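Local coordinates for protein VirX1 (PDB 6QGM) that iodinates diverse substrates as a viral halogenase, probably by the flavin-dependent chemistry of the tryptophan halogenase family, at residues V2-S6 with R376-V380; K76-R80 with N137-E142; W114-K120 with L471-D477; S297-V301 with P416-W420. Numbering follows the deposited sequence.

Interaction 1 (V2-S6 with R376-V380). Residue 2 of segment 2-6 comes from a tag, linker or insertion.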
loop_
_atom_site.group_PDB
_atom_site.type_symbol
_atom_site.label_atom_id
_atom_site.label_comp_id
_atom_site.label_asym_id
_atom_site.label_seq_id
_atom_site.Cartn_x
_atom_site.Cartn_y
_atom_site.Cartn_z
ATOM N N VAL B 2 -29.463 8.386 23.505
ATOM C CA VAL B 2 -28.224 8.257 22.641
ATOM C C VAL B 2 -28.499 8.614 21.166
ATOM O O VAL B 2 -27.793 9.444 20.643
ATOM C CB VAL B 2 -27.580 6.858 22.776
ATOM C CG1 VAL B 2 -28.475 5.730 22.246
ATOM C CG2 VAL B 2 -26.217 6.834 22.097
ATOM N N LYS B 3 -29.477 7.986 20.516
ATOM C CA LYS B 3 -29.856 8.060 19.077
ATOM C C LYS B 3 -30.159 9.484 18.618
ATOM O O LYS B 3 -30.854 10.153 19.361
ATOM C CB LYS B 3 -31.181 7.291 19.043
ATOM C CG LYS B 3 -31.800 6.878 17.726
ATOM C CD LYS B 3 -32.678 5.619 17.862
ATOM C CE LYS B 3 -32.375 4.586 16.789
ATOM N NZ LYS B 3 -32.547 3.169 17.189
ATOM N N ILE B 4 -29.748 9.878 17.412
ATOM C CA ILE B 4 -30.093 11.194 16.799
ATOM C C ILE B 4 -31.559 11.144 16.347
ATOM O O ILE B 4 -31.828 10.482 15.307
ATOM C CB ILE B 4 -29.163 11.508 15.610
ATOM C CG1 ILE B 4 -27.688 11.458 16.001
ATOM C CG2 ILE B 4 -29.530 12.851 14.987
ATOM C CD1 ILE B 4 -26.742 11.266 14.842
ATOM N N GLU B 5 -32.470 11.788 17.087
ATOM C CA GLU B 5 -33.909 11.868 16.718
ATOM C C GLU B 5 -34.210 13.262 16.157
ATOM O O GLU B 5 -35.037 13.369 15.234
ATOM C CB GLU B 5 -34.809 11.550 17.906
ATOM C CG GLU B 5 -34.622 10.140 18.443
ATOM C CD GLU B 5 -35.658 9.726 19.480
ATOM O OE1 GLU B 5 -35.967 10.568 20.360
ATOM O OE2 GLU B 5 -36.155 8.562 19.427
ATOM N N SER B 6 -33.582 14.298 16.707
ATOM C CA SER B 6 -33.810 15.699 16.286
ATOM C C SER B 6 -32.483 16.336 15.891
ATOM O O SER B 6 -31.449 15.987 16.481
ATOM C CB SER B 6 -34.490 16.493 17.356
ATOM O OG SER B 6 -33.619 16.695 18.448
ATOM N N ARG B 376 -28.828 2.667 11.333
ATOM C CA ARG B 376 -29.626 2.023 12.421
ATOM C C ARG B 376 -30.531 3.052 13.106
ATOM O O ARG B 376 -30.412 3.272 14.315
ATOM C CB ARG B 376 -28.710 1.297 13.410
ATOM C CG ARG B 376 -27.864 0.203 12.773
ATOM C CD ARG B 376 -26.878 -0.424 13.713
ATOM N NE ARG B 376 -25.695 0.397 13.948
ATOM C CZ ARG B 376 -24.676 0.019 14.702
ATOM N NH1 ARG B 376 -24.657 -1.184 15.266
ATOM N NH2 ARG B 376 -23.652 0.838 14.862
ATOM N N ASP B 377 -31.416 3.657 12.314
ATOM C CA ASP B 377 -32.509 4.566 12.755
ATOM C C ASP B 377 -31.941 5.726 13.571
ATOM O O ASP B 377 -32.596 6.132 14.513
ATOM C CB ASP B 377 -33.562 3.764 13.521
ATOM C CG ASP B 377 -34.814 4.546 13.852
ATOM O OD1 ASP B 377 -35.155 5.451 13.073
ATOM O OD2 ASP B 377 -35.425 4.246 14.897
ATOM N N GLY B 378 -30.768 6.245 13.203
ATOM C CA GLY B 378 -30.182 7.440 13.843
ATOM C C GLY B 378 -29.206 7.086 14.960
ATOM O O GLY B 378 -28.565 8.001 15.511
ATOM N N TYR B 379 -29.050 5.792 15.256
ATOM C CA TYR B 379 -27.964 5.297 16.146
ATOM C C TYR B 379 -26.659 5.260 15.350
ATOM O O TYR B 379 -26.641 4.779 14.196
ATOM C CB TYR B 379 -28.252 3.939 16.784
ATOM C CG TYR B 379 -27.156 3.503 17.721
ATOM C CD1 TYR B 379 -27.103 3.947 19.037
ATOM C CD2 TYR B 379 -26.130 2.688 17.277
ATOM C CE1 TYR B 379 -26.073 3.572 19.891
ATOM C CE2 TYR B 379 -25.086 2.312 18.111
ATOM C CZ TYR B 379 -25.062 2.746 19.428
ATOM O OH TYR B 379 -24.039 2.360 20.244
ATOM N N VAL B 380 -25.609 5.782 15.991
ATOM C CA VAL B 380 -24.223 5.978 15.469
ATOM C C VAL B 380 -23.244 5.708 16.623
ATOM O O VAL B 380 -23.532 6.103 17.770
ATOM C CB VAL B 380 -24.043 7.405 14.907
ATOM C CG1 VAL B 380 -22.617 7.654 14.438
ATOM C CG2 VAL B 380 -25.052 7.725 13.807
#

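Interaction 2 (K76-R80 with N137-E142)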
loop_
_atom_site.group_PDB
_atom_site.type_symbol
_atom_site.label_atom_id
_atom_site.label_comp_id
_atom_site.label_asym_id
_atom_site.label_seq_id
_atom_site.Cartn_x
_atom_site.Cartn_y
_atom_site.Cartn_z
ATOM N N LYS B 76 -22.375 23.221 -17.376
ATOM C CA LYS B 76 -20.894 23.217 -17.286
ATOM C C LYS B 76 -20.352 21.846 -17.721
ATOM O O LYS B 76 -20.658 20.842 -17.043
ATOM C CB LYS B 76 -20.491 23.532 -15.851
ATOM C CG LYS B 76 -18.994 23.643 -15.624
ATOM C CD LYS B 76 -18.616 23.373 -14.189
ATOM C CE LYS B 76 -17.134 23.191 -14.014
ATOM N NZ LYS B 76 -16.836 22.769 -12.632
ATOM N N ASN B 77 -19.549 21.824 -18.785
ATOM C CA ASN B 77 -19.044 20.578 -19.416
ATOM C C ASN B 77 -17.540 20.406 -19.153
ATOM O O ASN B 77 -17.037 19.294 -19.391
ATOM C CB ASN B 77 -19.369 20.579 -20.911
ATOM C CG ASN B 77 -20.842 20.370 -21.174
ATOM O OD1 ASN B 77 -21.646 21.267 -20.929
ATOM N ND2 ASN B 77 -21.206 19.183 -21.638
ATOM N N SER B 78 -16.855 21.438 -18.665
ATOM C CA SER B 78 -15.384 21.469 -18.524
ATOM C C SER B 78 -14.954 22.600 -17.584
ATOM O O SER B 78 -15.689 23.602 -17.474
ATOM C CB SER B 78 -14.734 21.618 -19.884
ATOM O OG SER B 78 -13.319 21.511 -19.781
ATOM N N ILE B 79 -13.799 22.434 -16.931
ATOM C CA ILE B 79 -12.998 23.555 -16.355
ATOM C C ILE B 79 -11.942 23.927 -17.394
ATOM O O ILE B 79 -11.182 23.043 -17.820
ATOM C CB ILE B 79 -12.337 23.194 -15.016
ATOM C CG1 ILE B 79 -13.327 22.568 -14.034
ATOM C CG2 ILE B 79 -11.680 24.423 -14.418
ATOM C CD1 ILE B 79 -12.699 22.145 -12.724
ATOM N N ARG B 80 -11.894 25.201 -17.766
ATOM C CA ARG B 80 -10.926 25.750 -18.744
ATOM C C ARG B 80 -9.824 26.482 -17.970
ATOM O O ARG B 80 -10.153 27.233 -17.044
ATOM C CB ARG B 80 -11.666 26.672 -19.711
ATOM C CG ARG B 80 -10.755 27.519 -20.576
ATOM C CD ARG B 80 -11.543 28.195 -21.669
ATOM N NE ARG B 80 -12.138 27.177 -22.518
ATOM C CZ ARG B 80 -13.230 27.333 -23.250
ATOM N NH1 ARG B 80 -13.868 28.482 -23.263
ATOM N NH2 ARG B 80 -13.683 26.328 -23.976
ATOM N N ASN B 137 -16.390 15.355 -24.788
ATOM C CA ASN B 137 -17.047 16.433 -24.013
ATOM C C ASN B 137 -16.266 17.718 -24.301
ATOM O O ASN B 137 -16.899 18.769 -24.422
ATOM C CB ASN B 137 -17.151 16.081 -22.525
ATOM C CG ASN B 137 -18.257 16.821 -21.807
ATOM O OD1 ASN B 137 -18.990 17.600 -22.426
ATOM N ND2 ASN B 137 -18.394 16.582 -20.511
ATOM N N THR B 138 -14.945 17.606 -24.450
ATOM C CA THR B 138 -13.997 18.693 -24.838
ATOM C C THR B 138 -14.552 19.534 -25.998
ATOM O O THR B 138 -14.446 20.766 -25.929
ATOM C CB THR B 138 -12.635 18.109 -25.236
ATOM O OG1 THR B 138 -12.243 17.210 -24.195
ATOM C CG2 THR B 138 -11.572 19.165 -25.467
ATOM N N TYR B 139 -15.110 18.900 -27.026
ATOM C CA TYR B 139 -15.634 19.574 -28.245
ATOM C C TYR B 139 -16.847 20.446 -27.907
ATOM O O TYR B 139 -16.943 21.558 -28.464
ATOM C CB TYR B 139 -16.029 18.554 -29.314
ATOM C CG TYR B 139 -14.887 17.723 -29.839
ATOM C CD1 TYR B 139 -13.986 18.256 -30.739
ATOM C CD2 TYR B 139 -14.727 16.403 -29.470
ATOM C CE1 TYR B 139 -12.931 17.506 -31.221
ATOM C CE2 TYR B 139 -13.697 15.631 -29.971
ATOM C CZ TYR B 139 -12.795 16.182 -30.861
ATOM O OH TYR B 139 -11.760 15.443 -31.360
ATOM N N LEU B 140 -17.759 19.951 -27.063
ATOM C CA LEU B 140 -18.952 20.710 -26.593
ATOM C C LEU B 140 -18.451 21.977 -25.885
ATOM O O LEU B 140 -18.914 23.088 -26.223
ATOM C CB LEU B 140 -19.782 19.847 -25.639
ATOM C CG LEU B 140 -20.376 18.570 -26.235
ATOM C CD1 LEU B 140 -21.185 17.788 -25.189
ATOM C CD2 LEU B 140 -21.224 18.882 -27.471
ATOM N N ALA B 141 -17.528 21.798 -24.941
ATOM C CA ALA B 141 -16.905 22.873 -24.148
ATOM C C ALA B 141 -16.240 23.867 -25.096
ATOM O O ALA B 141 -16.472 25.065 -24.947
ATOM C CB ALA B 141 -15.921 22.289 -23.177
ATOM N N GLU B 142 -15.484 23.373 -26.072
ATOM C CA GLU B 142 -14.626 24.214 -26.953
ATOM C C GLU B 142 -15.492 25.049 -27.898
ATOM O O GLU B 142 -15.148 26.217 -28.081
ATOM C CB GLU B 142 -13.612 23.364 -27.722
ATOM C CG GLU B 142 -12.398 23.031 -26.884
ATOM C CD GLU B 142 -11.169 22.536 -27.622
ATOM O OE1 GLU B 142 -11.063 22.788 -28.826
ATOM O OE2 GLU B 142 -10.295 21.919 -26.973
#

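Interaction 3 (W114-K120 with L471-D477)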
loop_
_atom_site.group_PDB
_atom_site.type_symbol
_atom_site.label_atom_id
_atom_site.label_comp_id
_atom_site.label_asym_id
_atom_site.label_seq_id
_atom_site.Cartn_x
_atom_site.Cartn_y
_atom_site.Cartn_z
ATOM N N TRP B 114 -1.153 9.293 -26.772
ATOM C CA TRP B 114 -1.185 10.749 -27.080
ATOM C C TRP B 114 0.229 11.342 -27.008
ATOM O O TRP B 114 0.604 12.099 -27.922
ATOM C CB TRP B 114 -2.155 11.529 -26.189
ATOM C CG TRP B 114 -2.065 12.979 -26.536
ATOM C CD1 TRP B 114 -2.635 13.618 -27.598
ATOM C CD2 TRP B 114 -1.210 13.937 -25.903
ATOM N NE1 TRP B 114 -2.246 14.924 -27.629
ATOM C CE2 TRP B 114 -1.363 15.148 -26.604
ATOM C CE3 TRP B 114 -0.347 13.889 -24.805
ATOM C CZ2 TRP B 114 -0.703 16.314 -26.217
ATOM C CZ3 TRP B 114 0.322 15.030 -24.438
ATOM C CH2 TRP B 114 0.131 16.227 -25.128
ATOM N N GLY B 115 0.966 11.029 -25.942
ATOM C CA GLY B 115 2.351 11.485 -25.722
ATOM C C GLY B 115 3.276 11.116 -26.875
ATOM O O GLY B 115 4.069 11.984 -27.271
ATOM N N LYS B 116 3.204 9.882 -27.398
ATOM C CA LYS B 116 4.038 9.455 -28.550
ATOM C C LYS B 116 3.672 10.296 -29.781
ATOM O O LYS B 116 4.609 10.751 -30.470
ATOM C CB LYS B 116 3.907 7.953 -28.805
ATOM C CG LYS B 116 4.500 7.090 -27.700
ATOM C CD LYS B 116 4.525 5.605 -27.981
ATOM C CE LYS B 116 5.402 5.216 -29.153
ATOM N NZ LYS B 116 5.928 3.836 -29.006
ATOM N N LEU B 117 2.372 10.529 -30.017
ATOM C CA LEU B 117 1.874 11.404 -31.115
ATOM C C LEU B 117 2.492 12.804 -30.972
ATOM O O LEU B 117 2.983 13.346 -31.990
ATOM C CB LEU B 117 0.342 11.479 -31.087
ATOM C CG LEU B 117 -0.390 10.237 -31.592
ATOM C CD1 LEU B 117 -1.894 10.363 -31.409
ATOM C CD2 LEU B 117 -0.073 10.005 -33.050
ATOM N N ALA B 118 2.458 13.357 -29.755
ATOM C CA ALA B 118 3.001 14.692 -29.404
ATOM C C ALA B 118 4.498 14.764 -29.747
ATOM O O ALA B 118 4.922 15.815 -30.267
ATOM C CB ALA B 118 2.752 14.989 -27.951
ATOM N N ASN B 119 5.265 13.690 -29.507
ATOM C CA ASN B 119 6.729 13.641 -29.776
ATOM C C ASN B 119 6.969 13.553 -31.284
ATOM O O ASN B 119 7.818 14.302 -31.795
ATOM C CB ASN B 119 7.413 12.488 -29.035
ATOM C CG ASN B 119 7.727 12.814 -27.586
ATOM O OD1 ASN B 119 7.931 13.980 -27.232
ATOM N ND2 ASN B 119 7.775 11.787 -26.741
ATOM N N LYS B 120 6.237 12.669 -31.967
ATOM C CA LYS B 120 6.412 12.377 -33.409
ATOM C C LYS B 120 5.894 13.540 -34.255
ATOM O O LYS B 120 6.545 13.859 -35.249
ATOM C CB LYS B 120 5.671 11.094 -33.761
ATOM C CG LYS B 120 6.233 9.828 -33.132
ATOM C CD LYS B 120 5.512 8.589 -33.660
ATOM C CE LYS B 120 6.417 7.385 -33.737
ATOM N NZ LYS B 120 6.691 6.897 -32.375
ATOM N N LEU B 471 3.651 18.446 -20.308
ATOM C CA LEU B 471 4.399 17.210 -19.952
ATOM C C LEU B 471 3.836 16.013 -20.733
ATOM O O LEU B 471 2.675 16.032 -21.092
ATOM C CB LEU B 471 4.315 17.001 -18.435
ATOM C CG LEU B 471 4.922 18.101 -17.573
ATOM C CD1 LEU B 471 4.306 18.114 -16.186
ATOM C CD2 LEU B 471 6.418 17.945 -17.480
ATOM N N ARG B 472 4.687 15.022 -20.980
ATOM C CA ARG B 472 4.418 13.760 -21.722
ATOM C C ARG B 472 4.976 12.576 -20.942
ATOM O O ARG B 472 5.987 12.716 -20.267
ATOM C CB ARG B 472 5.098 13.846 -23.089
ATOM C CG ARG B 472 4.469 14.879 -24.011
ATOM C CD ARG B 472 5.280 15.083 -25.278
ATOM N NE ARG B 472 6.681 15.316 -25.000
ATOM C CZ ARG B 472 7.168 16.402 -24.408
ATOM N NH1 ARG B 472 6.362 17.367 -24.007
ATOM N NH2 ARG B 472 8.465 16.519 -24.199
ATOM N N PRO B 473 4.359 11.380 -21.002
ATOM C CA PRO B 473 4.857 10.219 -20.260
ATOM C C PRO B 473 6.283 9.830 -20.672
ATOM O O PRO B 473 7.083 9.546 -19.791
ATOM C CB PRO B 473 3.865 9.077 -20.548
ATOM C CG PRO B 473 3.048 9.552 -21.740
ATOM C CD PRO B 473 3.152 11.072 -21.777
ATOM N N GLN B 474 6.558 9.843 -21.976
ATOM C CA GLN B 474 7.930 9.762 -22.538
ATOM C C GLN B 474 8.234 11.108 -23.179
ATOM O O GLN B 474 7.481 11.516 -24.076
ATOM C CB GLN B 474 8.038 8.615 -23.536
ATOM C CG GLN B 474 7.911 7.237 -22.881
ATOM C CD GLN B 474 7.050 6.273 -23.677
ATOM O OE1 GLN B 474 7.113 6.244 -24.911
ATOM N NE2 GLN B 474 6.192 5.541 -22.967
ATOM N N SER B 475 9.270 11.797 -22.690
ATOM C CA SER B 475 9.552 13.222 -23.006
ATOM C C SER B 475 10.183 13.337 -24.399
ATOM O O SER B 475 10.093 14.426 -24.972
ATOM C CB SER B 475 10.398 13.875 -21.936
ATOM O OG SER B 475 11.589 13.155 -21.676
ATOM N N TYR B 476 10.788 12.261 -24.914
ATOM C CA TYR B 476 11.474 12.206 -26.229
ATOM C C TYR B 476 11.243 10.841 -26.896
ATOM O O TYR B 476 11.119 9.800 -26.197
ATOM C CB TYR B 476 12.966 12.506 -26.074
ATOM C CG TYR B 476 13.776 11.581 -25.198
ATOM C CD1 TYR B 476 13.593 11.538 -23.826
ATOM C CD2 TYR B 476 14.795 10.813 -25.737
ATOM C CE1 TYR B 476 14.357 10.716 -23.020
ATOM C CE2 TYR B 476 15.583 9.993 -24.946
ATOM C CZ TYR B 476 15.351 9.932 -23.584
ATOM O OH TYR B 476 16.097 9.085 -22.824
ATOM N N ASP B 477 11.210 10.856 -28.233
ATOM C CA ASP B 477 10.736 9.705 -29.046
ATOM C C ASP B 477 11.772 8.569 -29.030
ATOM O O ASP B 477 11.361 7.386 -29.098
ATOM C CB ASP B 477 10.417 10.126 -30.481
ATOM C CG ASP B 477 9.584 9.078 -31.201
ATOM O OD1 ASP B 477 8.581 8.602 -30.572
ATOM O OD2 ASP B 477 9.949 8.730 -32.356
#

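Interaction 4 (S297-V301 with P416-W420)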
loop_
_atom_site.group_PDB
_atom_site.type_symbol
_atom_site.label_atom_id
_atom_site.label_comp_id
_atom_site.label_asym_id
_atom_site.label_seq_id
_atom_site.Cartn_x
_atom_site.Cartn_y
_atom_site.Cartn_z
ATOM N N SER B 297 -2.659 35.763 -3.003
ATOM C CA SER B 297 -1.791 35.528 -1.833
ATOM C C SER B 297 -1.320 36.869 -1.282
ATOM O O SER B 297 -0.561 37.556 -1.992
ATOM C CB SER B 297 -0.631 34.664 -2.210
ATOM O OG SER B 297 0.244 34.487 -1.123
ATOM N N SER B 298 -1.745 37.203 -0.058
ATOM C CA SER B 298 -1.376 38.446 0.661
ATOM C C SER B 298 0.135 38.475 0.889
ATOM O O SER B 298 0.695 39.581 1.027
ATOM C CB SER B 298 -2.123 38.556 1.952
ATOM O OG SER B 298 -1.743 37.500 2.823
ATOM N N ARG B 299 0.761 37.299 0.907
ATOM C CA ARG B 299 2.232 37.106 0.980
ATOM C C ARG B 299 2.955 37.832 -0.156
ATOM O O ARG B 299 4.134 38.207 0.047
ATOM C CB ARG B 299 2.606 35.635 0.773
ATOM C CG ARG B 299 2.572 34.727 2.001
ATOM C CD ARG B 299 3.723 33.736 2.070
ATOM N NE ARG B 299 3.344 32.374 1.712
ATOM C CZ ARG B 299 4.064 31.552 0.957
ATOM N NH1 ARG B 299 3.577 30.348 0.686
ATOM N NH2 ARG B 299 5.226 31.925 0.428
ATOM N N PHE B 300 2.318 37.974 -1.323
ATOM C CA PHE B 300 2.991 38.447 -2.558
ATOM C C PHE B 300 2.382 39.752 -3.083
ATOM O O PHE B 300 3.006 40.325 -3.996
ATOM C CB PHE B 300 2.958 37.342 -3.613
ATOM C CG PHE B 300 3.749 36.116 -3.244
ATOM C CD1 PHE B 300 5.127 36.083 -3.378
ATOM C CD2 PHE B 300 3.104 34.985 -2.764
ATOM C CE1 PHE B 300 5.839 34.948 -3.030
ATOM C CE2 PHE B 300 3.819 33.839 -2.444
ATOM C CZ PHE B 300 5.188 33.839 -2.541
ATOM N N VAL B 301 1.225 40.195 -2.575
ATOM C CA VAL B 301 0.502 41.389 -3.120
ATOM C C VAL B 301 -0.428 41.974 -2.045
ATOM O O VAL B 301 -1.039 41.203 -1.276
ATOM C CB VAL B 301 -0.260 41.036 -4.416
ATOM C CG1 VAL B 301 -1.443 40.107 -4.156
ATOM C CG2 VAL B 301 -0.697 42.265 -5.189
ATOM N N PRO B 416 7.204 36.920 -8.523
ATOM C CA PRO B 416 7.669 36.231 -7.328
ATOM C C PRO B 416 6.674 35.155 -6.879
ATOM O O PRO B 416 7.125 34.130 -6.385
ATOM C CB PRO B 416 7.831 37.352 -6.289
ATOM C CG PRO B 416 8.033 38.591 -7.131
ATOM C CD PRO B 416 7.171 38.374 -8.349
ATOM N N TYR B 417 5.375 35.381 -7.087
ATOM C CA TYR B 417 4.308 34.407 -6.740
ATOM C C TYR B 417 4.541 33.102 -7.492
ATOM O O TYR B 417 4.547 32.036 -6.852
ATOM C CB TYR B 417 2.920 34.975 -7.027
ATOM C CG TYR B 417 1.791 34.005 -6.813
ATOM C CD1 TYR B 417 1.225 33.807 -5.572
ATOM C CD2 TYR B 417 1.266 33.293 -7.877
ATOM C CE1 TYR B 417 0.185 32.910 -5.384
ATOM C CE2 TYR B 417 0.216 32.403 -7.716
ATOM C CZ TYR B 417 -0.326 32.207 -6.461
ATOM O OH TYR B 417 -1.350 31.322 -6.293
ATOM N N TRP B 418 4.742 33.190 -8.810
ATOM C CA TRP B 418 4.887 32.008 -9.700
ATOM C C TRP B 418 6.278 31.399 -9.523
ATOM O O TRP B 418 6.381 30.163 -9.593
ATOM C CB TRP B 418 4.569 32.380 -11.158
ATOM C CG TRP B 418 3.097 32.492 -11.393
ATOM C CD1 TRP B 418 2.367 33.627 -11.576
ATOM C CD2 TRP B 418 2.158 31.403 -11.381
ATOM N NE1 TRP B 418 1.041 33.322 -11.705
ATOM C CE2 TRP B 418 0.881 31.967 -11.587
ATOM C CE3 TRP B 418 2.275 30.015 -11.240
ATOM C CZ2 TRP B 418 -0.268 31.183 -11.641
ATOM C CZ3 TRP B 418 1.141 29.249 -11.287
ATOM C CH2 TRP B 418 -0.107 29.820 -11.510
ATOM N N LYS B 419 7.303 32.222 -9.258
ATOM C CA LYS B 419 8.657 31.709 -8.924
ATOM C C LYS B 419 8.531 30.847 -7.661
ATOM O O LYS B 419 9.129 29.757 -7.644
ATOM C CB LYS B 419 9.683 32.832 -8.821
ATOM C CG LYS B 419 11.071 32.427 -9.307
ATOM C CD LYS B 419 12.153 33.446 -9.045
ATOM C CE LYS B 419 13.502 32.833 -8.686
ATOM N NZ LYS B 419 14.255 33.659 -7.703
ATOM N N TRP B 420 7.723 31.270 -6.679
ATOM C CA TRP B 420 7.525 30.494 -5.424
ATOM C C TRP B 420 6.828 29.165 -5.731
ATOM O O TRP B 420 7.278 28.123 -5.212
ATOM C CB TRP B 420 6.739 31.246 -4.352
ATOM C CG TRP B 420 6.613 30.434 -3.093
ATOM C CD1 TRP B 420 7.556 30.291 -2.114
ATOM C CD2 TRP B 420 5.514 29.590 -2.710
ATOM N NE1 TRP B 420 7.124 29.420 -1.152
ATOM C CE2 TRP B 420 5.863 28.988 -1.482
ATOM C CE3 TRP B 420 4.281 29.264 -3.291
ATOM C CZ2 TRP B 420 5.013 28.099 -0.820
ATOM C CZ3 TRP B 420 3.436 28.389 -2.627
ATOM C CH2 TRP B 420 3.802 27.814 -1.409
#

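Interaction 1 (V2-S6 with R376-V380)
Lys3 lays its aliphatic chain along the turn Arg376-Tyr379, covering the backbone of Asp377 and Gly378; its NZ ends 3.8 Å from Asp377 OD2, a long, and so probably weak, salt bridge. The firm link is between backbones: Ile4 N donates to Gly378 O at 2.9 Å. Gly378 is needed here, since a CB would collide with Ile4 O and, at phi 94°, with the preceding carbonyl as well. Asp377 also has positive phi, and Tyr379 N to Arg376 O at 3.0 Å closes the type I' turn. Ile4, buried, places CD1 4.1 Å from Val380 CG2, while CG1 of Val2, an inserted residue, meets the edge of the Tyr379 ring at CD1, 3.9 Å away. Beyond the pair, Tyr379 OH bonds to Ser410 O and Arg376 NH1 to Tyr409 O, both of the second subunit. The lead-in to strand 6-10, the first strand of what is probably a Rossmann-type nucleotide-binding fold, is thus held against a type I' turn at a subunit interface.

Interaction 2 (K76-R80 with N137-E142)
Two hydrogen bonds of unequal strength span this contact. Asn77 ND2 donates to Asn137 OD1 at 2.8 Å with a nearly straight angle of 163°, so one carboxamide meets another. Asparagine suits both positions because each amide can donate and accept: Asn137 ND2 is used in turn by the backbone oxygens of Phe96 and Asp162. The second bond, from Arg80 NH2 to Ala141 O at 3.2 Å, is weak, with an angle of 134°; the guanidinium meets the carbonyl with its edge. The stronger polar partner of Arg80 is Glu93, which receives NE in a salt bridge and also binds Ser78 OG.

Van der Waals packing fills the space between these bonds. Ala141 CB lies 3.6 Å from Ser78 CB and 4.5 Å from Asn77 CB, and the small side chains let the helix come close, the CA atoms of Asn77 and Ala141 being 5.7 Å apart. Leu140 CD1 lies against the Asn77 amide, 3.8 Å from its ND2.

In the backbone geometry, strand 78-80 and helix 137-142 cross at -57°, with their axes 9.2 Å apart, an alpha/beta packing of a helix on a mixed sheet. Strand 78-82 runs between 91-95 and 270-275 in that sheet. With small residues at the closest approach, a buried amide pair, and the guanidinium of Arg80 shared between Ala141 O and Glu93, the chemistry implies a directional fit more than a hydrophobic one.

Interaction 3 (W114-K120 with L471-D477)
Asn119 is the polar centre of this contact, using both ends of its carboxamide. ND2 donates to Gln474 O at 2.7 Å, and OD1 accepts a weak bond from Arg472 NE at 2.9 Å. Arg472 also sends NH2 to Ser475 O at 2.8 Å and 176°, bracing its own loop. Helix 113-120 thus packs on the irregular connection between helices 462-468 and 477-484 in the tryptophan halogenase family fold, where an asparagine suits the helix surface because its amide can donate to a loop carbonyl and accept from an arginine. Gly115 permits the approach: a CB would clash with Pro473 CD, which instead sits 4.0 Å from Gly115 CA. Ala118, with only a methyl group, sets CB 3.7 Å from Arg472 CD. At the far end Lys120 NZ forms a salt bridge with Asp477 OD1 at 3.1 Å; its stronger partner is Asp491, which Lys116 also engages. Gln474 OE1 is taken by Ser480 OG and NE2 by Asn453 O. From the third subunit, Gln375 OE1 accepts Arg472 N, and Tyr371 O pairs with Ser475 OG.

Interaction 4 (S297-V301 with P416-W420)
With chi1 in the m well (-65°), Phe300 swings its ring out of the loop and onto the first turn of helix 416-424. One face covers Tyr417 CA, 3.9 Å from the ring centroid in a CH-pi contact, and CZ reaches Trp420 CB at 3.5 Å. Tyr417 and Trp420 are both t about chi1, three residues apart on the helix, so their rings come round the same side. The edge of Tyr417 is turned toward the face of Phe300 in an offset edge-to-face pair, with planes at 88° and centroids 5.6 Å apart; the Trp420 five-membered ring stands obliquely to Phe300 at 46°. The flat phenyl suits this place because one face can cover Tyr417 CA while the ring carbons also touch Trp420 CB and Pro416 CB, the latter 4.2 Å from Phe300 CD1.

Arg299 takes less regular angles, chi2 and chi3 both lying between wells, and this bends its guanidinium over the Trp420 six-membered ring, with CZ 4.2 Å from the centroid, 21° off the normal: a cation-pi contact toward the solvent side, Arg299 being exposed. Ser297, small and t, tucks CB 3.7 Å from Tyr417 CE1, while its OG bonds to Ala249 O and Tyr417 OH to Asn250 OD1. The aromatic cluster thereby joins the start of helix 416-424 to the loop leading from sheet strand 290-296 into helix 303-314.

Overall arrangement
Interaction 1 stands apart, its centre 43 to 56 Å from the others, beside the sheet containing strand 6-10. Interactions 2, 3 and 4 have centres 24 to 32 Å from one another and nearest atoms about 10 to 13 Å apart, without touching. Interactions 2 and 4 share the seven-stranded mixed sheet, through strand 78-82 and the loop after strand 290-296. Along the chain, interaction 2 is nested within the loop closed by interaction 1 and closes before interaction 4 opens; interaction 4 is nested in the loop closed by interaction 3, the segments of 3 alternate with those of 1 and 2, and those of 4 with those of 1. Interactions 1 and 3 also border neighbouring subunits, tying fold to assembly.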